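Local coordinates for geobacter metallireducens SMUG1 (Geobacter metallireducens, PDB 5H9I), which belongs to the uracil-DNA glycosylase superfamily of DNA repair proteins, with an alpha/beta fold built round a parallel four-stranded sheet, at residues A[80-90]-A[100-108]. Sequence-based numbering, arbitrary orientation.
Sequences VTEWLGINGTV and KRVDGFACR. With BME (beta-mercaptoethanol), chain F; IPA (isopropyl alcohol), chain G.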
loop_
_atom_site.group_PDB
_atom_site.type_symbol
_atom_site.label_atom_id
_atom_site.label_comp_id
_atom_site.label_asym_id
_atom_site.label_seq_id
_atom_site.Cartn_x
_atom_site.Cartn_y
_atom_site.Cartn_z
ATOM N N VAL A 80 5.726 12.516 -0.680
ATOM C CA VAL A 80 6.386 11.880 0.408
ATOM C C VAL A 80 7.495 12.776 0.944
ATOM O O VAL A 80 7.622 12.951 2.161
ATOM C CB VAL A 80 6.949 10.598 -0.005
ATOM C CG1 VAL A 80 7.868 9.995 1.025
ATOM C CG2 VAL A 80 5.854 9.592 -0.385
ATOM N N THR A 81 8.256 13.465 0.068
ATOM C CA THR A 81 9.308 14.347 0.509
ATOM C C THR A 81 8.775 15.636 1.120
ATOM O O THR A 81 9.280 16.072 2.174
ATOM C CB THR A 81 10.352 14.684 -0.626
ATOM O OG1 THR A 81 9.729 15.462 -1.608
ATOM C CG2 THR A 81 10.857 13.522 -1.195
ATOM N N GLU A 82 7.763 16.247 0.510
ATOM C CA GLU A 82 7.324 17.604 0.861
ATOM C C GLU A 82 6.330 17.535 2.018
ATOM O O GLU A 82 6.382 18.416 2.884
ATOM C CB GLU A 82 6.663 18.314 -0.342
ATOM C CG GLU A 82 7.709 18.577 -1.448
ATOM C CD GLU A 82 7.117 19.076 -2.808
ATOM O OE1 GLU A 82 5.867 19.265 -2.938
ATOM O OE2 GLU A 82 7.932 19.252 -3.792
ATOM N N TRP A 83 5.423 16.567 2.032
ATOM C CA TRP A 83 4.357 16.596 3.045
ATOM C C TRP A 83 4.769 15.699 4.198
ATOM O O TRP A 83 4.628 16.145 5.359
ATOM C CB TRP A 83 3.036 16.152 2.436
ATOM C CG TRP A 83 1.899 16.517 3.390
ATOM C CD1 TRP A 83 1.612 17.795 3.862
ATOM C CD2 TRP A 83 0.905 15.664 3.887
ATOM N NE1 TRP A 83 0.492 17.718 4.680
ATOM C CE2 TRP A 83 0.053 16.452 4.732
ATOM C CE3 TRP A 83 0.691 14.267 3.831
ATOM C CZ2 TRP A 83 -1.037 15.891 5.369
ATOM C CZ3 TRP A 83 -0.334 13.734 4.512
ATOM C CH2 TRP A 83 -1.195 14.583 5.280
ATOM N N LEU A 84 5.224 14.499 3.932
ATOM C CA LEU A 84 5.536 13.565 4.990
ATOM C C LEU A 84 6.920 13.840 5.562
ATOM O O LEU A 84 7.263 13.384 6.656
ATOM C CB LEU A 84 5.389 12.107 4.533
ATOM C CG LEU A 84 4.023 11.653 4.109
ATOM C CD1 LEU A 84 4.002 10.218 3.596
ATOM C CD2 LEU A 84 3.006 11.864 5.271
ATOM N N GLY A 85 7.765 14.503 4.795
ATOM C CA GLY A 85 9.138 14.710 5.236
ATOM C C GLY A 85 10.007 13.564 5.257
ATOM O O GLY A 85 10.967 13.499 6.081
ATOM N N ILE A 86 9.812 12.636 4.346
ATOM C CA ILE A 86 10.614 11.445 4.233
ATOM C C ILE A 86 11.413 11.453 2.939
ATOM O O ILE A 86 10.863 11.685 1.906
ATOM C CB ILE A 86 9.700 10.204 4.302
ATOM C CG1 ILE A 86 9.144 10.059 5.722
ATOM C CG2 ILE A 86 10.480 8.924 3.957
ATOM C CD1 ILE A 86 8.135 8.924 5.829
ATOM N N ASN A 87 12.717 11.263 3.013
ATOM C CA ASN A 87 13.581 11.173 1.840
ATOM C C ASN A 87 14.824 10.489 2.295
ATOM O O ASN A 87 15.551 11.044 3.086
ATOM C CB ASN A 87 13.974 12.595 1.395
ATOM C CG ASN A 87 14.888 12.605 0.173
ATOM O OD1 ASN A 87 15.531 11.633 -0.095
ATOM N ND2 ASN A 87 14.862 13.662 -0.573
ATOM N N GLY A 88 15.037 9.281 1.811
ATOM C CA GLY A 88 16.074 8.410 2.337
ATOM C C GLY A 88 16.691 7.500 1.288
ATOM O O GLY A 88 16.443 7.680 0.111
ATOM N N THR A 89 17.429 6.565 1.788
ATOM C CA THR A 89 18.224 5.558 0.983
ATOM C C THR A 89 17.338 4.533 0.382
ATOM O O THR A 89 16.621 3.841 1.058
ATOM C CB THR A 89 19.312 4.902 1.810
ATOM O OG1 THR A 89 20.174 5.964 2.244
ATOM C CG2 THR A 89 20.133 3.850 1.010
ATOM N N VAL A 90 17.400 4.434 -0.945
ATOM C CA VAL A 90 16.687 3.415 -1.692
ATOM C C VAL A 90 17.711 2.793 -2.677
ATOM O O VAL A 90 18.233 3.542 -3.512
ATOM C CB VAL A 90 15.523 4.008 -2.492
ATOM C CG1 VAL A 90 14.801 2.908 -3.302
ATOM C CG2 VAL A 90 14.545 4.827 -1.574
ATOM N N LYS A 100 11.774 -0.120 -15.786
ATOM C CA LYS A 100 11.134 0.065 -14.405
ATOM C C LYS A 100 12.228 0.286 -13.403
ATOM O O LYS A 100 12.351 -0.451 -12.423
ATOM C CB LYS A 100 10.246 -1.085 -14.101
ATOM C CG LYS A 100 9.083 -1.279 -15.028
ATOM C CD LYS A 100 8.052 -0.179 -14.912
ATOM C CE LYS A 100 6.836 -0.305 -15.821
ATOM N NZ LYS A 100 6.020 -1.468 -15.507
ATOM N N ARG A 101 13.132 1.170 -13.662
ATOM C CA ARG A 101 14.238 1.462 -12.824
ATOM C C ARG A 101 13.775 2.115 -11.480
ATOM O O ARG A 101 12.804 2.845 -11.479
ATOM C CB ARG A 101 15.133 2.438 -13.507
ATOM C CG ARG A 101 15.799 1.824 -14.764
ATOM C CD ARG A 101 16.568 2.923 -15.455
ATOM N NE ARG A 101 17.690 3.419 -14.646
ATOM C CZ ARG A 101 17.837 4.671 -14.170
ATOM N NH1 ARG A 101 16.917 5.608 -14.386
ATOM N NH2 ARG A 101 18.928 4.983 -13.487
ATOM N N VAL A 102 14.515 1.795 -10.463
ATOM C CA VAL A 102 14.287 2.318 -9.114
ATOM C C VAL A 102 15.325 3.395 -8.847
ATOM O O VAL A 102 16.448 3.082 -8.432
ATOM C CB VAL A 102 14.258 1.230 -8.075
ATOM C CG1 VAL A 102 14.104 1.774 -6.668
ATOM C CG2 VAL A 102 13.190 0.223 -8.358
ATOM N N ASP A 103 14.954 4.640 -9.181
ATOM C CA ASP A 103 15.774 5.790 -8.892
ATOM C C ASP A 103 15.530 6.403 -7.473
ATOM O O ASP A 103 16.191 7.328 -7.033
ATOM C CB ASP A 103 15.625 6.860 -9.933
ATOM C CG ASP A 103 16.100 6.407 -11.318
ATOM O OD1 ASP A 103 16.950 5.485 -11.330
ATOM O OD2 ASP A 103 15.563 6.857 -12.334
ATOM N N GLY A 104 14.562 5.842 -6.774
ATOM C CA GLY A 104 14.274 6.320 -5.417
ATOM C C GLY A 104 13.755 7.739 -5.406
ATOM O O GLY A 104 12.950 8.113 -6.237
ATOM N N PHE A 105 14.253 8.500 -4.455
ATOM C CA PHE A 105 13.857 9.891 -4.315
ATOM C C PHE A 105 14.337 10.824 -5.434
ATOM O O PHE A 105 13.903 11.947 -5.514
ATOM C CB PHE A 105 14.136 10.351 -2.918
ATOM C CG PHE A 105 13.201 9.701 -1.895
ATOM C CD1 PHE A 105 13.499 8.507 -1.310
ATOM C CD2 PHE A 105 12.032 10.302 -1.622
ATOM C CE1 PHE A 105 12.613 7.883 -0.396
ATOM C CE2 PHE A 105 11.103 9.682 -0.738
ATOM C CZ PHE A 105 11.436 8.503 -0.143
ATOM N N ALA A 106 15.180 10.264 -6.316
ATOM C CA ALA A 106 15.559 10.974 -7.531
ATOM C C ALA A 106 14.629 10.670 -8.669
ATOM O O ALA A 106 14.806 11.270 -9.734
ATOM C CB ALA A 106 16.996 10.614 -7.903
ATOM N N CYS A 107 13.615 9.784 -8.548
ATOM C CA CYS A 107 12.682 9.522 -9.605
ATOM C C CYS A 107 11.926 10.798 -9.905
ATOM O O CYS A 107 11.440 11.502 -9.017
ATOM C CB CYS A 107 11.706 8.353 -9.309
ATOM S SG CYS A 107 10.424 7.959 -10.441
ATOM N N ARG A 108 11.887 11.052 -11.190
ATOM C CA ARG A 108 11.247 12.213 -11.776
ATOM C C ARG A 108 9.806 11.917 -12.338
ATOM O O ARG A 108 9.218 12.861 -12.815
ATOM C CB ARG A 108 12.177 12.734 -12.918
HETATM C C1 BME F . 17.524 8.121 -3.691
HETATM C C2 BME F . 18.664 7.131 -3.802
HETATM O O1 BME F . 16.574 7.606 -2.794
HETATM S S2 BME F . 19.162 6.486 -2.291
HETATM C C1 IPA G . 10.088 18.377 3.302
HETATM C C2 IPA G . 10.125 18.411 4.784
HETATM C C3 IPA G . 11.124 19.504 5.224
HETATM O O2 IPA G . 8.735 18.452 5.303
HETATM O O HOH W 1 18.083 3.967 -6.363
#
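Phe-105 inserts its ring between the end of helix 77-84 and the chain that follows it. Over one face lies the Asn-87 backbone: CA stands 3.8 Å from the ring centroid and 6° off the normal, a nearly axial CH-pi contact. With CG anti to the backbone N (chi1 180°), the Asn-87 amide runs back past the ring, its plane tilted 24° from it, and OD1 comes 3.4 Å from Phe-105 CB. Val-80 meets the ring edge instead, CG1 in plane and 3.7 Å from CE2, whereas the Thr-81 methyl CG2 approaches CD2 obliquely at 3.5 Å. Val-90 turns both methyls to use: CG2 meets Phe-105 CE1, and CG1, anti to N, reaches Val-102 CG1 at 3.6 Å, the two valines crossing at about a right angle.

No direct hydrogen bond joins the segments. In the crystal a beta-mercaptoethanol, probably from the crystallisation liquor, bridges them: its O1 accepts from Phe-105 N (3.0 Å) and donates to Gly-88 O. One water donates to the carbonyls of Val-90 and Val-102. Thr-70 of helix 67-70 also touches Val-80 and Phe-105. The contact is loop-on-helix packing at a helix C-terminal end, within the superfamily's alpha/beta fold.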